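Local atomic coordinates of endo-1,4-beta-xylanase C (Paenibacillus barcinonensis, PDB entry 4XUR), a protein that hydrolyses internal beta-1,4-xylosidic linkages of xylan as a multimodular endoxylanase, of which this chain is the second CBM22 xylan-binding domain. Residues S46-T52 with P163-D167; S54-T58 with V156-I162; V76-A82 with K124-I130. One frame throughout, in Å; residues are numbered along the deposited sequence.

Interaction 1. Residues S46-T52 with P163-D167; sequences SNRSLKT and PFYVD. With CA (calcium ion), chain G.
K51 stretches its all-trans side chain along the ring of Y165 (chi1 m), and its NZ donates to Y165 OH at 2.9 Å. Strands 48-52 and 164-167 run antiparallel, with axes 4.7 Å apart at closest and 141° between their directions. L50 pairs with V166 and T52 with F164, both as hydrogen-bonded pairs: L50 N to V166 O, V166 N to L50 O and T52 N to F164 O are each 2.9 Å, F164 N to T52 O 3.0 Å. K51–Y165 between them is non-hydrogen-bonded, CA to CA 4.4 Å. L50, T52, F164 and V166 share the other face, where L50 CB meets V166 CG2 at 3.9 Å. On this side water 1 donates to L50 O (2.8 Å) and F164 O (2.9 Å) and accepts from T52 OG1 (2.8 Å). Where strand 48-52 begins, beside D167, calcium is held by R48 O (2.3 Å), S46 OG (2.6 Å, chi1 p), D167 OD1 and OD2 (2.5 Å each) and water 2 (2.2 Å); D19 O and E21 OE2 complete seven ligands. H44 hydrogen-bonds S46 OG and D167 OD2. This is a calcium site where strand 48-53 begins alongside 164-173, in the beta-sandwich of a carbohydrate-binding module.

Interaction 2. Residues S54-T58 with V156-I162; sequences SRSET and VTETDTI
Two loops of the CBM22 beta-sandwich meet here: residues 54-58 follow strand 48-53, and residues 156-162 lead into strand 164-173. R55 CA lies 5.3 Å from T161 CA, and the T58 side chain is about 6 Å from a bound xylose unit. V156 (chi1 t) comes first, its CG2 lying 3.8 Å from E57 OE1. T157 faces away: its N donates to D160 OD2 at 3.0 Å, its OG1 to the same OD2 at 2.8 Å, and T159 OG1 donates to T157 OG1 at 3.0 Å. Residues 158-160 have helical backbone angles but lack regular helical bonding. D160 sets its CB 4.0 Å from T58 CG2. T161 lays CG2 3.7 Å from E57 N; its O accepts from water 3 (2.7 Å), which accepts from R55 N (3.0 Å), and from water 4 (2.9 Å), which donates to R55 O (2.6 Å). The R55 side chain (m, t, p) also bonds H60 O and T148 OG1, while its NH1 donates to D160 O at 3.0 Å and to I162 O at 2.9 Å.

Interaction 3. Residues V76-A82 with K124-I130; sequences VHISFWA and KKIEADI
Strands 76-82 and 124-130 run antiparallel in unbroken register, their axes 4.5 Å apart at closest and 156° between directions. V76–I130, I78–A128, F80–I126 and A82–K124 are hydrogen-bonded pairs, each with two backbone bonds, from I126 N to F80 O at 2.7 Å up to K124 N to A82 O at 3.1 Å. H77–D129, S79–E127 and W81–K125 alternate as non-hydrogen-bonded pairs with CA atoms 4.1 to 4.3 Å apart. On the face carrying H77, S79, W81, K125, E127 and D129, H77 (chi1 t) uses both ring nitrogens, ND1 donating to D129 OD1 and NE2 to E127 OE1, each at 2.8 Å. K125 CB packs over the six-membered ring of W81 (chi1 m), 3.7 Å from its centroid, a CH-pi contact; the W81 ring also stacks with H44. The opposite face belongs to the core of the beta-sandwich, meeting strands 109-119 and 139-147 of the second sheet. There I126 CB lies 4.1 Å from the F80 ring centroid, over its face, in another CH-pi contact. I126 CD1 reaches A82 CB at 3.8 Å, I130 CG1 meets V76 CG2 at 3.7 Å, and I130 CD1 touches I78 CD1 at 3.9 Å.

From the N terminus the chain passes 46-52, 54-58 and 76-82 in turn, then meets them again in reverse order. Strand 124-130 returns to 76-82 and closes the innermost loop, interaction 3; loop 156-162 comes back to 54-58 as interaction 2; and 163-167, following directly, closes the outermost loop as interaction 1. The three are therefore nested and none cross. Strand 164-173 lies between 48-53 and 75-83 in one sheet, so interactions 1 and 3 join through D167 N and W81 O, 2.9 Å apart. Interaction 2 joins the loops after 48-53 and before 164-173, so it adjoins interaction 1, with F164 CE2 3.5 Å from R55 NE. Interactions 2 and 3 do not touch.

Interaction 1. Residues S46-T52 with P163-D167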
loop_
_atom_site.group_PDB
_atom_site.type_symbol
_atom_site.label_atom_id
_atom_site.label_comp_id
_atom_site.label_asym_id
_atom_site.label_seq_id
_atom_site.Cartn_x
_atom_site.Cartn_y
_atom_site.Cartn_z
ATOM N N SER A 46 -16.423 -3.000 -8.661
ATOM C CA SER A 46 -16.895 -3.941 -7.650
ATOM C C SER A 46 -17.507 -3.192 -6.508
ATOM O O SER A 46 -17.531 -1.966 -6.517
ATOM C CB SER A 46 -15.762 -4.831 -7.155
ATOM O OG SER A 46 -14.637 -4.070 -6.635
ATOM N N ASN A 47 -17.959 -3.936 -5.513
ATOM C CA ASN A 47 -18.689 -3.384 -4.406
ATOM C C ASN A 47 -17.897 -3.128 -3.147
ATOM O O ASN A 47 -18.359 -2.405 -2.242
ATOM C CB ASN A 47 -19.900 -4.306 -4.090
ATOM C CG ASN A 47 -20.903 -3.650 -3.134
ATOM O OD1 ASN A 47 -21.409 -2.555 -3.391
ATOM N ND2 ASN A 47 -21.196 -4.332 -2.021
ATOM N N ARG A 48 -16.689 -3.685 -3.048
ATOM C CA ARG A 48 -15.916 -3.560 -1.817
ATOM C C ARG A 48 -14.457 -3.194 -2.083
ATOM O O ARG A 48 -13.889 -3.562 -3.130
ATOM C CB ARG A 48 -16.006 -4.841 -0.987
ATOM C CG ARG A 48 -17.469 -5.225 -0.683
ATOM C CD ARG A 48 -17.649 -6.143 0.473
ATOM N NE ARG A 48 -19.045 -6.617 0.535
ATOM C CZ ARG A 48 -19.492 -7.554 1.361
ATOM N NH1 ARG A 48 -18.690 -8.114 2.243
ATOM N NH2 ARG A 48 -20.770 -7.900 1.308
ATOM N N SER A 49 -13.887 -2.472 -1.122
ATOM C CA SER A 49 -12.479 -2.013 -1.234
ATOM C C SER A 49 -11.998 -1.641 0.131
ATOM O O SER A 49 -12.722 -1.698 1.091
ATOM C CB SER A 49 -12.410 -0.867 -2.235
ATOM O OG SER A 49 -13.112 0.274 -1.769
ATOM N N LEU A 50 -10.710 -1.252 0.252
ATOM C CA LEU A 50 -10.144 -0.984 1.532
ATOM C C LEU A 50 -9.923 0.490 1.674
ATOM O O LEU A 50 -9.114 1.078 0.969
ATOM C CB LEU A 50 -8.782 -1.715 1.646
ATOM C CG LEU A 50 -8.071 -1.517 2.999
ATOM C CD1 LEU A 50 -8.958 -1.917 4.158
ATOM C CD2 LEU A 50 -6.761 -2.299 2.945
ATOM N N LYS A 51 -10.683 1.127 2.602
ATOM C CA LYS A 51 -10.577 2.520 2.881
ATOM C C LYS A 51 -9.640 2.771 4.027
ATOM O O LYS A 51 -9.787 2.148 5.068
ATOM C CB LYS A 51 -11.933 3.139 3.190
ATOM C CG LYS A 51 -11.894 4.684 3.313
ATOM C CD LYS A 51 -13.264 5.292 3.715
ATOM C CE LYS A 51 -13.198 6.832 3.525
ATOM N NZ LYS A 51 -14.518 7.474 3.314
ATOM N N THR A 52 -8.695 3.676 3.834
ATOM C CA THR A 52 -7.858 4.158 4.938
ATOM C C THR A 52 -8.253 5.622 5.209
ATOM O O THR A 52 -8.272 6.453 4.316
ATOM C CB THR A 52 -6.332 4.083 4.601
ATOM O OG1 THR A 52 -6.017 2.741 4.230
ATOM C CG2 THR A 52 -5.522 4.558 5.780
ATOM N N PRO A 163 -8.168 10.792 3.148
ATOM C CA PRO A 163 -8.472 9.366 3.095
ATOM C C PRO A 163 -8.452 8.847 1.668
ATOM O O PRO A 163 -8.627 9.628 0.716
ATOM C CB PRO A 163 -9.899 9.280 3.655
ATOM C CG PRO A 163 -10.508 10.606 3.276
ATOM C CD PRO A 163 -9.387 11.623 3.372
ATOM N N PHE A 164 -8.215 7.548 1.477
ATOM C CA PHE A 164 -8.202 6.967 0.153
ATOM C C PHE A 164 -8.462 5.445 0.198
ATOM O O PHE A 164 -8.382 4.833 1.233
ATOM C CB PHE A 164 -6.903 7.266 -0.618
ATOM C CG PHE A 164 -5.652 6.645 -0.025
ATOM C CD1 PHE A 164 -5.325 5.358 -0.308
ATOM C CD2 PHE A 164 -4.841 7.387 0.800
ATOM C CE1 PHE A 164 -4.176 4.803 0.247
ATOM C CE2 PHE A 164 -3.672 6.852 1.323
ATOM C CZ PHE A 164 -3.371 5.536 1.032
ATOM N N TYR A 165 -8.826 4.934 -0.958
ATOM C CA TYR A 165 -9.235 3.542 -1.180
ATOM C C TYR A 165 -8.184 2.820 -1.973
ATOM O O TYR A 165 -7.577 3.406 -2.852
ATOM C CB TYR A 165 -10.556 3.478 -1.991
ATOM C CG TYR A 165 -11.689 4.278 -1.334
ATOM C CD1 TYR A 165 -11.789 5.665 -1.542
ATOM C CD2 TYR A 165 -12.565 3.652 -0.457
ATOM C CE1 TYR A 165 -12.831 6.410 -0.918
ATOM C CE2 TYR A 165 -13.582 4.363 0.190
ATOM C CZ TYR A 165 -13.709 5.747 -0.083
ATOM O OH TYR A 165 -14.702 6.463 0.549
ATOM N N VAL A 166 -7.966 1.541 -1.654
ATOM C CA VAL A 166 -7.246 0.645 -2.565
ATOM C C VAL A 166 -8.052 -0.629 -2.850
ATOM O O VAL A 166 -8.899 -0.996 -2.037
ATOM C CB VAL A 166 -5.842 0.184 -2.049
ATOM C CG1 VAL A 166 -4.933 1.395 -1.814
ATOM C CG2 VAL A 166 -5.938 -0.645 -0.793
ATOM N N ASP A 167 -7.817 -1.233 -3.992
ATOM C CA ASP A 167 -8.530 -2.439 -4.437
ATOM C C ASP A 167 -7.699 -3.218 -5.460
ATOM O O ASP A 167 -6.737 -2.709 -6.027
ATOM C CB ASP A 167 -9.900 -2.042 -5.053
ATOM C CG ASP A 167 -10.928 -3.128 -5.010
ATOM O OD1 ASP A 167 -10.751 -4.202 -4.361
ATOM O OD2 ASP A 167 -11.997 -2.872 -5.614
HETATM CA CA CA G . -13.063 -4.994 -4.745
HETATM O O HOH W 1 -6.760 2.447 1.523
HETATM O O HOH W 2 -12.605 -6.044 -6.626
#

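Interaction 2. Residues S54-T58 with V156-I162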
loop_
_atom_site.group_PDB
_atom_site.type_symbol
_atom_site.label_atom_id
_atom_site.label_comp_id
_atom_site.label_asym_id
_atom_site.label_seq_id
_atom_site.Cartn_x
_atom_site.Cartn_y
_atom_site.Cartn_z
ATOM N N SER A 54 -8.622 8.761 8.783
ATOM C CA SER A 54 -8.012 9.215 10.046
ATOM C C SER A 54 -6.486 9.247 9.913
ATOM O O SER A 54 -5.783 8.964 10.893
ATOM C CB SER A 54 -8.404 8.333 11.245
ATOM O OG SER A 54 -9.787 8.415 11.505
ATOM N N ARG A 55 -5.991 9.612 8.728
ATOM C CA ARG A 55 -4.565 9.739 8.474
ATOM C C ARG A 55 -4.087 11.086 9.050
ATOM O O ARG A 55 -4.722 12.097 8.839
ATOM C CB ARG A 55 -4.262 9.635 6.974
ATOM C CG ARG A 55 -4.808 8.370 6.276
ATOM C CD ARG A 55 -4.589 8.405 4.741
ATOM N NE ARG A 55 -3.133 8.416 4.396
ATOM C CZ ARG A 55 -2.527 9.331 3.649
ATOM N NH1 ARG A 55 -3.167 10.336 3.121
ATOM N NH2 ARG A 55 -1.183 9.251 3.440
ATOM N N SER A 56 -2.990 11.054 9.777
ATOM C CA SER A 56 -2.410 12.327 10.313
ATOM C C SER A 56 -0.891 12.340 10.060
ATOM O O SER A 56 -0.149 13.133 10.687
ATOM C CB SER A 56 -2.733 12.466 11.793
ATOM O OG SER A 56 -2.175 11.485 12.622
ATOM N N GLU A 57 -0.442 11.477 9.160
ATOM C CA GLU A 57 0.894 11.541 8.612
ATOM C C GLU A 57 0.856 11.088 7.142
ATOM O O GLU A 57 -0.089 10.405 6.697
ATOM C CB GLU A 57 1.862 10.642 9.409
ATOM C CG GLU A 57 1.983 10.867 10.902
ATOM C CD GLU A 57 2.674 12.167 11.315
ATOM O OE1 GLU A 57 3.254 12.867 10.482
ATOM O OE2 GLU A 57 2.587 12.513 12.542
ATOM N N THR A 58 1.852 11.517 6.357
ATOM C CA THR A 58 1.906 11.139 4.940
ATOM C C THR A 58 2.098 9.647 4.875
ATOM O O THR A 58 1.632 9.002 3.937
ATOM C CB THR A 58 3.126 11.754 4.168
ATOM O OG1 THR A 58 4.343 11.338 4.813
ATOM C CG2 THR A 58 3.054 13.266 4.117
ATOM N N VAL A 156 3.438 18.491 7.492
ATOM C CA VAL A 156 2.285 17.700 6.929
ATOM C C VAL A 156 1.068 18.615 6.841
ATOM O O VAL A 156 0.812 19.423 7.753
ATOM C CB VAL A 156 1.998 16.445 7.802
ATOM C CG1 VAL A 156 0.773 15.693 7.303
ATOM C CG2 VAL A 156 3.198 15.526 7.772
ATOM N N THR A 157 0.298 18.473 5.786
ATOM C CA THR A 157 -0.911 19.312 5.573
ATOM C C THR A 157 -2.178 18.457 5.432
ATOM O O THR A 157 -2.127 17.247 5.457
ATOM C CB THR A 157 -0.785 20.110 4.272
ATOM O OG1 THR A 157 -0.715 19.186 3.182
ATOM C CG2 THR A 157 0.469 20.925 4.275
ATOM N N GLU A 158 -3.300 19.129 5.328
ATOM C CA GLU A 158 -4.573 18.497 4.976
ATOM C C GLU A 158 -4.582 17.689 3.699
ATOM O O GLU A 158 -5.119 16.543 3.686
ATOM C CB GLU A 158 -5.596 19.583 4.787
ATOM C CG GLU A 158 -6.903 19.110 4.089
ATOM C CD GLU A 158 -8.080 20.001 4.355
ATOM O OE1 GLU A 158 -9.230 19.539 4.087
ATOM O OE2 GLU A 158 -7.926 21.120 4.870
ATOM N N THR A 159 -4.083 18.264 2.618
ATOM C CA THR A 159 -4.109 17.661 1.290
ATOM C C THR A 159 -3.274 16.380 1.290
ATOM O O THR A 159 -3.589 15.417 0.592
ATOM C CB THR A 159 -3.556 18.627 0.211
ATOM O OG1 THR A 159 -2.376 19.287 0.690
ATOM C CG2 THR A 159 -4.565 19.698 -0.118
ATOM N N ASP A 160 -2.207 16.379 2.076
ATOM C CA ASP A 160 -1.348 15.202 2.241
ATOM C C ASP A 160 -2.022 14.023 2.907
ATOM O O ASP A 160 -1.649 12.845 2.639
ATOM C CB ASP A 160 -0.127 15.534 3.135
ATOM C CG ASP A 160 0.848 16.462 2.475
ATOM O OD1 ASP A 160 1.179 16.351 1.265
ATOM O OD2 ASP A 160 1.341 17.329 3.225
ATOM N N THR A 161 -3.005 14.286 3.780
ATOM C CA THR A 161 -3.528 13.263 4.687
ATOM C C THR A 161 -4.955 12.862 4.380
ATOM O O THR A 161 -5.686 12.401 5.259
ATOM C CB THR A 161 -3.338 13.645 6.185
ATOM O OG1 THR A 161 -3.971 14.894 6.424
ATOM C CG2 THR A 161 -1.875 13.680 6.582
ATOM N N ILE A 162 -5.390 13.120 3.151
ATOM C CA ILE A 162 -6.695 12.748 2.759
ATOM C C ILE A 162 -6.920 11.232 2.832
ATOM O O ILE A 162 -5.978 10.442 2.624
ATOM C CB ILE A 162 -7.058 13.210 1.307
ATOM C CG1 ILE A 162 -6.005 12.726 0.318
ATOM C CG2 ILE A 162 -7.240 14.708 1.264
ATOM C CD1 ILE A 162 -6.629 12.204 -0.940
HETATM O O HOH W 3 -7.353 10.441 6.217
HETATM O O HOH W 4 -6.539 13.599 7.749
#

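Interaction 3. Residues V76-A82 with K124-I130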
loop_
_atom_site.group_PDB
_atom_site.type_symbol
_atom_site.label_atom_id
_atom_site.label_comp_id
_atom_site.label_asym_id
_atom_site.label_seq_id
_atom_site.Cartn_x
_atom_site.Cartn_y
_atom_site.Cartn_z
ATOM N N VAL A 76 9.282 -10.057 -8.899
ATOM C CA VAL A 76 7.871 -10.211 -8.978
ATOM C C VAL A 76 7.240 -8.894 -9.473
ATOM O O VAL A 76 7.869 -7.873 -9.446
ATOM C CB VAL A 76 7.259 -10.723 -7.655
ATOM C CG1 VAL A 76 7.824 -12.065 -7.280
ATOM C CG2 VAL A 76 7.488 -9.752 -6.492
ATOM N N HIS A 77 5.994 -8.969 -9.966
ATOM C CA HIS A 77 5.278 -7.773 -10.398
ATOM C C HIS A 77 4.161 -7.466 -9.420
ATOM O O HIS A 77 3.358 -8.346 -9.140
ATOM C CB HIS A 77 4.707 -7.956 -11.808
ATOM C CG HIS A 77 4.265 -6.670 -12.435
ATOM N ND1 HIS A 77 5.145 -5.704 -12.834
ATOM C CD2 HIS A 77 3.023 -6.209 -12.749
ATOM C CE1 HIS A 77 4.478 -4.680 -13.363
ATOM N NE2 HIS A 77 3.194 -4.967 -13.322
ATOM N N ILE A 78 4.171 -6.253 -8.869
ATOM C CA ILE A 78 3.110 -5.818 -7.959
ATOM C C ILE A 78 2.273 -4.738 -8.598
ATOM O O ILE A 78 2.793 -3.747 -9.164
ATOM C CB ILE A 78 3.644 -5.295 -6.619
ATOM C CG1 ILE A 78 4.506 -6.336 -5.965
ATOM C CG2 ILE A 78 2.483 -4.889 -5.726
ATOM C CD1 ILE A 78 4.773 -6.102 -4.464
ATOM N N SER A 79 0.990 -4.883 -8.429
ATOM C CA SER A 79 0.012 -3.828 -8.840
ATOM C C SER A 79 -1.137 -3.675 -7.883
ATOM O O SER A 79 -1.443 -4.546 -7.084
ATOM C CB SER A 79 -0.539 -4.168 -10.206
ATOM O OG SER A 79 -1.284 -5.407 -10.173
ATOM N N PHE A 80 -1.779 -2.486 -7.957
ATOM C CA PHE A 80 -3.021 -2.213 -7.216
ATOM C C PHE A 80 -3.694 -0.988 -7.779
ATOM O O PHE A 80 -3.067 -0.222 -8.451
ATOM C CB PHE A 80 -2.804 -2.067 -5.701
ATOM C CG PHE A 80 -2.066 -0.833 -5.246
ATOM C CD1 PHE A 80 -0.674 -0.850 -5.076
ATOM C CD2 PHE A 80 -2.764 0.326 -4.846
ATOM C CE1 PHE A 80 0.002 0.258 -4.549
ATOM C CE2 PHE A 80 -2.099 1.432 -4.355
ATOM C CZ PHE A 80 -0.718 1.389 -4.200
ATOM N N TRP A 81 -4.987 -0.840 -7.455
ATOM C CA TRP A 81 -5.795 0.331 -7.864
ATOM C C TRP A 81 -6.085 1.163 -6.697
ATOM O O TRP A 81 -6.350 0.643 -5.600
ATOM C CB TRP A 81 -7.078 -0.135 -8.510
ATOM C CG TRP A 81 -6.843 -0.857 -9.833
ATOM C CD1 TRP A 81 -6.464 -2.143 -9.993
ATOM C CD2 TRP A 81 -7.039 -0.330 -11.148
ATOM N NE1 TRP A 81 -6.317 -2.446 -11.310
ATOM C CE2 TRP A 81 -6.646 -1.345 -12.053
ATOM C CE3 TRP A 81 -7.379 0.915 -11.641
ATOM C CZ2 TRP A 81 -6.719 -1.169 -13.436
ATOM C CZ3 TRP A 81 -7.440 1.082 -13.021
ATOM C CH2 TRP A 81 -7.075 0.067 -13.888
ATOM N N ALA A 82 -6.047 2.477 -6.884
ATOM C CA ALA A 82 -6.267 3.420 -5.783
ATOM C C ALA A 82 -7.190 4.514 -6.240
ATOM O O ALA A 82 -7.237 4.818 -7.463
ATOM C CB ALA A 82 -4.954 3.996 -5.286
ATOM N N LYS A 124 -7.203 4.425 -10.494
ATOM C CA LYS A 124 -6.058 4.256 -11.361
ATOM C C LYS A 124 -5.096 3.212 -10.785
ATOM O O LYS A 124 -5.009 3.065 -9.568
ATOM C CB LYS A 124 -5.390 5.588 -11.501
ATOM C CG LYS A 124 -4.467 5.712 -12.692
ATOM C CD LYS A 124 -4.281 7.193 -12.989
ATOM C CE LYS A 124 -2.960 7.454 -13.715
ATOM N NZ LYS A 124 -2.715 8.927 -13.759
ATOM N N LYS A 125 -4.395 2.566 -11.667
ATOM C CA LYS A 125 -3.462 1.470 -11.316
ATOM C C LYS A 125 -2.063 2.019 -10.957
ATOM O O LYS A 125 -1.566 2.968 -11.578
ATOM C CB LYS A 125 -3.362 0.514 -12.472
ATOM C CG LYS A 125 -2.681 -0.803 -12.099
ATOM C CD LYS A 125 -2.622 -1.730 -13.329
ATOM C CE LYS A 125 -2.717 -3.192 -13.032
ATOM N NZ LYS A 125 -2.544 -3.980 -14.299
ATOM N N ILE A 126 -1.481 1.470 -9.893
ATOM C CA ILE A 126 -0.071 1.685 -9.547
ATOM C C ILE A 126 0.638 0.325 -9.712
ATOM O O ILE A 126 0.165 -0.645 -9.163
ATOM C CB ILE A 126 0.058 2.185 -8.098
ATOM C CG1 ILE A 126 -0.579 3.574 -7.925
ATOM C CG2 ILE A 126 1.512 2.166 -7.649
ATOM C CD1 ILE A 126 -2.049 3.547 -7.750
ATOM N N GLU A 127 1.724 0.272 -10.474
ATOM C CA GLU A 127 2.394 -1.000 -10.691
ATOM C C GLU A 127 3.896 -0.858 -10.923
ATOM O O GLU A 127 4.389 0.133 -11.441
ATOM C CB GLU A 127 1.719 -1.738 -11.835
ATOM C CG GLU A 127 2.048 -1.165 -13.225
ATOM C CD GLU A 127 1.393 -1.979 -14.335
ATOM O OE1 GLU A 127 1.243 -3.227 -14.181
ATOM O OE2 GLU A 127 1.031 -1.395 -15.369
ATOM N N ALA A 128 4.645 -1.901 -10.521
ATOM C CA ALA A 128 6.062 -2.029 -10.872
ATOM C C ALA A 128 6.545 -3.454 -10.654
ATOM O O ALA A 128 5.934 -4.233 -9.909
ATOM C CB ALA A 128 6.919 -1.083 -10.053
ATOM N N ASP A 129 7.650 -3.792 -11.293
ATOM C CA ASP A 129 8.471 -4.982 -10.827
ATOM C C ASP A 129 9.180 -4.581 -9.536
ATOM O O ASP A 129 9.744 -3.482 -9.401
ATOM C CB ASP A 129 9.513 -5.391 -11.856
ATOM C CG ASP A 129 8.976 -6.204 -13.018
ATOM O OD1 ASP A 129 7.778 -6.470 -13.148
ATOM O OD2 ASP A 129 9.842 -6.613 -13.817
ATOM N N ILE A 130 9.250 -5.526 -8.607
ATOM C CA ILE A 130 10.175 -5.350 -7.454
ATOM C C ILE A 130 11.061 -6.590 -7.287
ATOM O O ILE A 130 10.713 -7.704 -7.711
ATOM C CB ILE A 130 9.409 -5.104 -6.159
ATOM C CG1 ILE A 130 8.541 -6.292 -5.764
ATOM C CG2 ILE A 130 8.609 -3.846 -6.271
ATOM C CD1 ILE A 130 8.587 -6.640 -4.291
#